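Local coordinates for protein calmodulin, putative (PDB 6TJ6) that binds calcium in its first EF-hand loop and is a calmodulin-like protein of paired helix-loop-helix units, at residues A[29-34]-A[54-59]; A[35-40]-A[61-66]. All coordinates share one frame; numbering follows the deposited sequence.

Contact 1 (A[29-34]-A[54-59])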
loop_
_atom_site.group_PDB
_atom_site.type_symbol
_atom_site.label_atom_id
_atom_site.label_comp_id
_atom_site.label_asym_id
_atom_site.label_seq_id
_atom_site.Cartn_x
_atom_site.Cartn_y
_atom_site.Cartn_z
ATOM N N VAL A 29 12.901 -12.880 0.369
ATOM C CA VAL A 29 12.450 -14.084 1.062
ATOM C C VAL A 29 11.223 -13.772 1.904
ATOM O O VAL A 29 10.212 -14.485 1.847
ATOM C CB VAL A 29 13.589 -14.679 1.911
ATOM C CG1 VAL A 29 13.071 -15.828 2.757
ATOM C CG2 VAL A 29 14.722 -15.144 1.015
ATOM N N LEU A 30 11.267 -12.659 2.642
ATOM C CA LEU A 30 10.129 -12.273 3.468
ATOM C C LEU A 30 8.863 -12.172 2.630
ATOM O O LEU A 30 7.847 -12.807 2.947
ATOM C CB LEU A 30 10.426 -10.954 4.186
ATOM C CG LEU A 30 11.004 -11.089 5.599
ATOM C CD1 LEU A 30 12.032 -12.213 5.691
ATOM C CD2 LEU A 30 11.619 -9.773 6.046
ATOM N N ALA A 31 8.926 -11.427 1.521
ATOM C CA ALA A 31 7.770 -11.335 0.635
ATOM C C ALA A 31 7.242 -12.722 0.308
ATOM O O ALA A 31 6.057 -13.016 0.519
ATOM C CB ALA A 31 8.140 -10.579 -0.643
ATOM N N ILE A 32 8.133 -13.616 -0.128
ATOM C CA ILE A 32 7.709 -14.969 -0.467
ATOM C C ILE A 32 7.042 -15.620 0.735
ATOM O O ILE A 32 5.896 -16.087 0.657
ATOM C CB ILE A 32 8.904 -15.792 -0.979
ATOM C CG1 ILE A 32 9.451 -15.167 -2.263
ATOM C CG2 ILE A 32 8.497 -17.234 -1.219
ATOM C CD1 ILE A 32 10.754 -15.776 -2.748
ATOM N N ARG A 33 7.719 -15.594 1.887
ATOM C CA ARG A 33 7.155 -16.245 3.061
ATOM C C ARG A 33 5.859 -15.582 3.494
ATOM O O ARG A 33 4.990 -16.246 4.074
ATOM C CB ARG A 33 8.168 -16.243 4.210
ATOM C CG ARG A 33 9.401 -17.088 3.938
ATOM C CD ARG A 33 10.143 -17.439 5.222
ATOM N NE ARG A 33 11.221 -18.395 4.979
ATOM C CZ ARG A 33 12.501 -18.172 5.255
ATOM N NH1 ARG A 33 12.878 -17.024 5.805
ATOM N NH2 ARG A 33 13.406 -19.104 4.987
ATOM N N SER A 34 5.687 -14.292 3.193
ATOM C CA SER A 34 4.459 -13.621 3.600
ATOM C C SER A 34 3.238 -14.181 2.884
ATOM O O SER A 34 2.118 -14.025 3.384
ATOM C CB SER A 34 4.564 -12.114 3.357
ATOM O OG SER A 34 4.400 -11.797 1.985
ATOM N N PRO A 54 7.540 -8.019 -12.569
ATOM C CA PRO A 54 7.407 -9.180 -13.469
ATOM C C PRO A 54 8.138 -10.411 -12.961
ATOM O O PRO A 54 7.574 -11.516 -12.970
ATOM C CB PRO A 54 7.996 -8.662 -14.788
ATOM C CG PRO A 54 7.777 -7.187 -14.736
ATOM C CD PRO A 54 7.997 -6.820 -13.297
ATOM N N ASP A 55 9.376 -10.235 -12.487
ATOM C CA ASP A 55 10.144 -11.351 -11.941
ATOM C C ASP A 55 9.420 -12.000 -10.768
ATOM O O ASP A 55 9.301 -13.229 -10.704
ATOM C CB ASP A 55 11.531 -10.871 -11.503
ATOM C CG ASP A 55 12.216 -10.027 -12.554
ATOM O OD1 ASP A 55 12.189 -10.414 -13.739
ATOM O OD2 ASP A 55 12.776 -8.970 -12.191
ATOM N N PHE A 56 8.938 -11.184 -9.824
ATOM C CA PHE A 56 8.313 -11.725 -8.621
ATOM C C PHE A 56 7.004 -12.432 -8.946
ATOM O O PHE A 56 6.728 -13.516 -8.413
ATOM C CB PHE A 56 8.082 -10.605 -7.605
ATOM C CG PHE A 56 7.508 -11.073 -6.295
ATOM C CD1 PHE A 56 8.292 -11.784 -5.393
ATOM C CD2 PHE A 56 6.195 -10.778 -5.952
ATOM C CE1 PHE A 56 7.778 -12.210 -4.181
ATOM C CE2 PHE A 56 5.672 -11.199 -4.740
ATOM C CZ PHE A 56 6.466 -11.918 -3.850
ATOM N N GLU A 57 6.189 -11.840 -9.822
ATOM C CA GLU A 57 4.926 -12.471 -10.181
ATOM C C GLU A 57 5.166 -13.782 -10.917
ATOM O O GLU A 57 4.462 -14.767 -10.677
ATOM C CB GLU A 57 4.057 -11.506 -11.004
ATOM C CG GLU A 57 4.230 -11.542 -12.520
ATOM C CD GLU A 57 3.399 -12.630 -13.182
ATOM O OE1 GLU A 57 2.349 -13.007 -12.621
ATOM O OE2 GLU A 57 3.804 -13.122 -14.255
ATOM N N ALA A 58 6.193 -13.836 -11.775
ATOM C CA ALA A 58 6.498 -15.084 -12.469
ATOM C C ALA A 58 7.003 -16.149 -11.499
ATOM O O ALA A 58 6.561 -17.306 -11.551
ATOM C CB ALA A 58 7.519 -14.833 -13.577
ATOM N N TRP A 59 7.924 -15.777 -10.606
ATOM C CA TRP A 59 8.433 -16.729 -9.624
ATOM C C TRP A 59 7.300 -17.299 -8.781
ATOM O O TRP A 59 7.190 -18.520 -8.609
ATOM C CB TRP A 59 9.478 -16.058 -8.727
ATOM C CG TRP A 59 10.308 -17.035 -7.941
ATOM C CD1 TRP A 59 11.558 -17.481 -8.255
ATOM C CD2 TRP A 59 9.945 -17.688 -6.714
ATOM N NE1 TRP A 59 11.999 -18.369 -7.299
ATOM C CE2 TRP A 59 11.027 -18.513 -6.344
ATOM C CE3 TRP A 59 8.813 -17.655 -5.894
ATOM C CZ2 TRP A 59 11.009 -19.298 -5.189
ATOM C CZ3 TRP A 59 8.795 -18.435 -4.749
ATOM C CH2 TRP A 59 9.886 -19.245 -4.408
#

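Contact 2 (A[35-40]-A[61-66])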
loop_
_atom_site.group_PDB
_atom_site.type_symbol
_atom_site.label_atom_id
_atom_site.label_comp_id
_atom_site.label_asym_id
_atom_site.label_seq_id
_atom_site.Cartn_x
_atom_site.Cartn_y
_atom_site.Cartn_z
ATOM N N CYS A 35 3.426 -14.842 1.744
ATOM C CA CYS A 35 2.318 -15.468 1.037
ATOM C C CYS A 35 2.120 -16.925 1.437
ATOM O O CYS A 35 1.349 -17.636 0.784
ATOM C CB CYS A 35 2.530 -15.355 -0.473
ATOM S SG CYS A 35 2.642 -13.646 -1.063
ATOM N N GLY A 36 2.799 -17.380 2.488
ATOM C CA GLY A 36 2.667 -18.740 2.963
ATOM C C GLY A 36 3.546 -19.759 2.276
ATOM O O GLY A 36 3.286 -20.961 2.404
ATOM N N VAL A 37 4.576 -19.329 1.553
ATOM C CA VAL A 37 5.474 -20.235 0.848
ATOM C C VAL A 37 6.787 -20.328 1.612
ATOM O O VAL A 37 7.412 -19.306 1.924
ATOM C CB VAL A 37 5.712 -19.769 -0.600
ATOM C CG1 VAL A 37 6.749 -20.655 -1.272
ATOM C CG2 VAL A 37 4.405 -19.789 -1.380
ATOM N N SER A 38 7.202 -21.555 1.921
ATOM C CA SER A 38 8.510 -21.812 2.508
ATOM C C SER A 38 9.444 -22.339 1.427
ATOM O O SER A 38 9.468 -23.549 1.170
ATOM C CB SER A 38 8.414 -22.818 3.656
ATOM O OG SER A 38 7.511 -22.378 4.652
ATOM N N PRO A 39 10.215 -21.477 0.768
ATOM C CA PRO A 39 11.110 -21.959 -0.287
ATOM C C PRO A 39 12.192 -22.867 0.272
ATOM O O PRO A 39 12.638 -22.716 1.412
ATOM C CB PRO A 39 11.708 -20.669 -0.864
ATOM C CG PRO A 39 11.602 -19.677 0.247
ATOM C CD PRO A 39 10.336 -20.023 0.978
ATOM N N THR A 40 12.601 -23.832 -0.547
ATOM C CA THR A 40 13.683 -24.722 -0.172
ATOM C C THR A 40 15.000 -23.950 -0.123
ATOM O O THR A 40 15.128 -22.885 -0.731
ATOM C CB THR A 40 13.789 -25.881 -1.160
ATOM O OG1 THR A 40 14.220 -25.388 -2.435
ATOM C CG2 THR A 40 12.442 -26.578 -1.314
ATOM N N SER A 61 4.027 -17.309 -9.403
ATOM C CA SER A 61 3.062 -18.068 -10.189
ATOM C C SER A 61 3.572 -19.472 -10.483
ATOM O O SER A 61 2.818 -20.445 -10.373
ATOM C CB SER A 61 2.741 -17.325 -11.491
ATOM O OG SER A 61 2.074 -16.102 -11.230
ATOM N N LYS A 62 4.856 -19.601 -10.823
ATOM C CA LYS A 62 5.403 -20.929 -11.079
ATOM C C LYS A 62 5.537 -21.740 -9.795
ATOM O O LYS A 62 5.390 -22.968 -9.823
ATOM C CB LYS A 62 6.747 -20.801 -11.798
ATOM C CG LYS A 62 6.621 -20.177 -13.185
ATOM C CD LYS A 62 7.929 -19.576 -13.680
ATOM C CE LYS A 62 8.868 -20.634 -14.226
ATOM N NZ LYS A 62 10.107 -20.019 -14.778
ATOM N N LYS A 63 5.797 -21.078 -8.663
ATOM C CA LYS A 63 5.886 -21.794 -7.392
ATOM C C LYS A 63 4.520 -22.311 -6.951
ATOM O O LYS A 63 4.370 -23.493 -6.623
ATOM C CB LYS A 63 6.491 -20.886 -6.318
ATOM C CG LYS A 63 6.615 -21.528 -4.948
ATOM C CD LYS A 63 7.469 -22.783 -5.003
ATOM C CE LYS A 63 7.803 -23.274 -3.611
ATOM N NZ LYS A 63 8.600 -24.528 -3.621
ATOM N N LEU A 64 3.514 -21.434 -6.930
ATOM C CA LEU A 64 2.176 -21.819 -6.494
ATOM C C LEU A 64 1.555 -22.886 -7.383
ATOM O O LEU A 64 0.643 -23.594 -6.941
ATOM C CB LEU A 64 1.277 -20.584 -6.450
ATOM C CG LEU A 64 1.632 -19.570 -5.362
ATOM C CD1 LEU A 64 0.797 -18.304 -5.488
ATOM C CD2 LEU A 64 1.452 -20.199 -3.993
ATOM N N ALA A 65 2.025 -23.014 -8.625
ATOM C CA ALA A 65 1.519 -24.054 -9.511
ATOM C C ALA A 65 1.868 -25.451 -9.020
ATOM O O ALA A 65 1.243 -26.422 -9.455
ATOM C CB ALA A 65 2.062 -23.844 -10.924
ATOM N N SER A 66 2.850 -25.577 -8.129
ATOM C CA SER A 66 3.244 -26.867 -7.580
ATOM C C SER A 66 3.242 -26.894 -6.059
ATOM O O SER A 66 3.640 -27.906 -5.471
ATOM C CB SER A 66 4.636 -27.259 -8.093
ATOM O OG SER A 66 5.629 -26.394 -7.569
HETATM O O HOH W 1 9.552 -25.156 -1.073
#

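Contact 1 (A[29-34]-A[54-59])
The indole of Trp59 carries Ile32 on one face: the CD1 methyl of Ile32 lies 4.0 Å from the centroid of the Trp59 six-membered ring and only 16° off the ring normal, a CH-pi contact shifted toward the rim. The second branch of the same isoleucine reaches the outer end of the indole, with Ile32 CG2 3.7 Å from Trp59 CZ3. The Phe56 ring is met differently. Ile32 CG1 sits at its edge, close to the ring plane, 3.9 Å from Phe56 CE1, and Ala31 CB comes in obliquely to 3.9 Å from Phe56 CZ. Ile32 thus fits between the two rings, sliding antiparallel past Phe56 and crossing Trp59 at about a right angle. Both aromatic groups can reach it because they leave helix 53-64 with CG anti to the backbone N (chi1 -177° in Phe56), stretched across to helix 26-34. The rings bridge the gap: the axes of the two short segments are 11.9 Å apart and cross at -41°. Val8 of helix 7-15 touches Phe56 as well, and Met51 of strand 50-52 touches both rings, extending the apolar cluster. This is the hydrophobic interior of the EF-hand pair, beside the first calcium loop: the side chain of Ala31 is about 8 Å from that of Asp16, a calcium ligand of this protein, though no metal is bound to this chain here. Between the helices the chemistry is wholly apolar, implying that shape fit, dispersion and burial hold the second helix of the first EF-hand against helix 53-64.

Contact 2 (A[35-40]-A[61-66])
Val37 and Lys63 meet at a slant, the valine presenting one methyl to the aliphatic part of the lysine. Val37 CG1 lies 3.7 Å from Lys63 CE and 3.8 Å from Lys63 CG, touching two alternate methylenes on the extended part of the chain. Lys63 starts with CG anti to the backbone N, and a turn at chi2 (58°) then directs that extended part past the valine to the amine. The other methyl of Val37 faces Leu64, again at an oblique angle, with Val37 CG2 4.0 Å from Leu64 CD2. The CB of Leu64 does not aim at the loop; its branched end makes the approach. Val37 therefore splits its two methyls between successive residues near the C-terminal end of helix 53-64. In the fold, this lays the linker from helix 26-34 to helix 41-46, which joins the two helix-loop-helix units, against that end of the helix. Past the valine, the lysine amine takes up polar partners. Lys63 NZ forms a salt bridge with Glu43 OE2 in helix 41-46 and donates to a water at 2.8 Å, and this water in turn donates to Ser38 O, also at 2.8 Å. Thr40 is the N-cap of helix 41-46, its side chain capping a backbone N, and Glu43 OE1 accepts from Thr40 N as in a capping box, so the same glutamate serves both the helix start and the lysine. The contact implies a division of labour along one side chain: methylenes pack on valine, and the charged end is paired with a carboxylate and bridged through water to the loop backbone.

Overall arrangement
From the N terminus, the chain passes through helix 7-15 and strand 22-24 into helix 26-34, where the first half of contact 1 lies, and runs straight on into loop 35-40, the first half of contact 2. Helix 41-46 and strand 50-52 follow before helix 53-64 returns to close contact 1 with 54-59 and then contact 2 with 61-66. The two loops therefore cross, their segments alternating, and their centres are 9 Å apart. Ile32 CG2 joins the contacts by packing 3.8 Å from Val37 CB. Together they join helix 53-64 to helix 26-34 and to the linker after it, tying together the N-terminal pair of helix-loop-helix units.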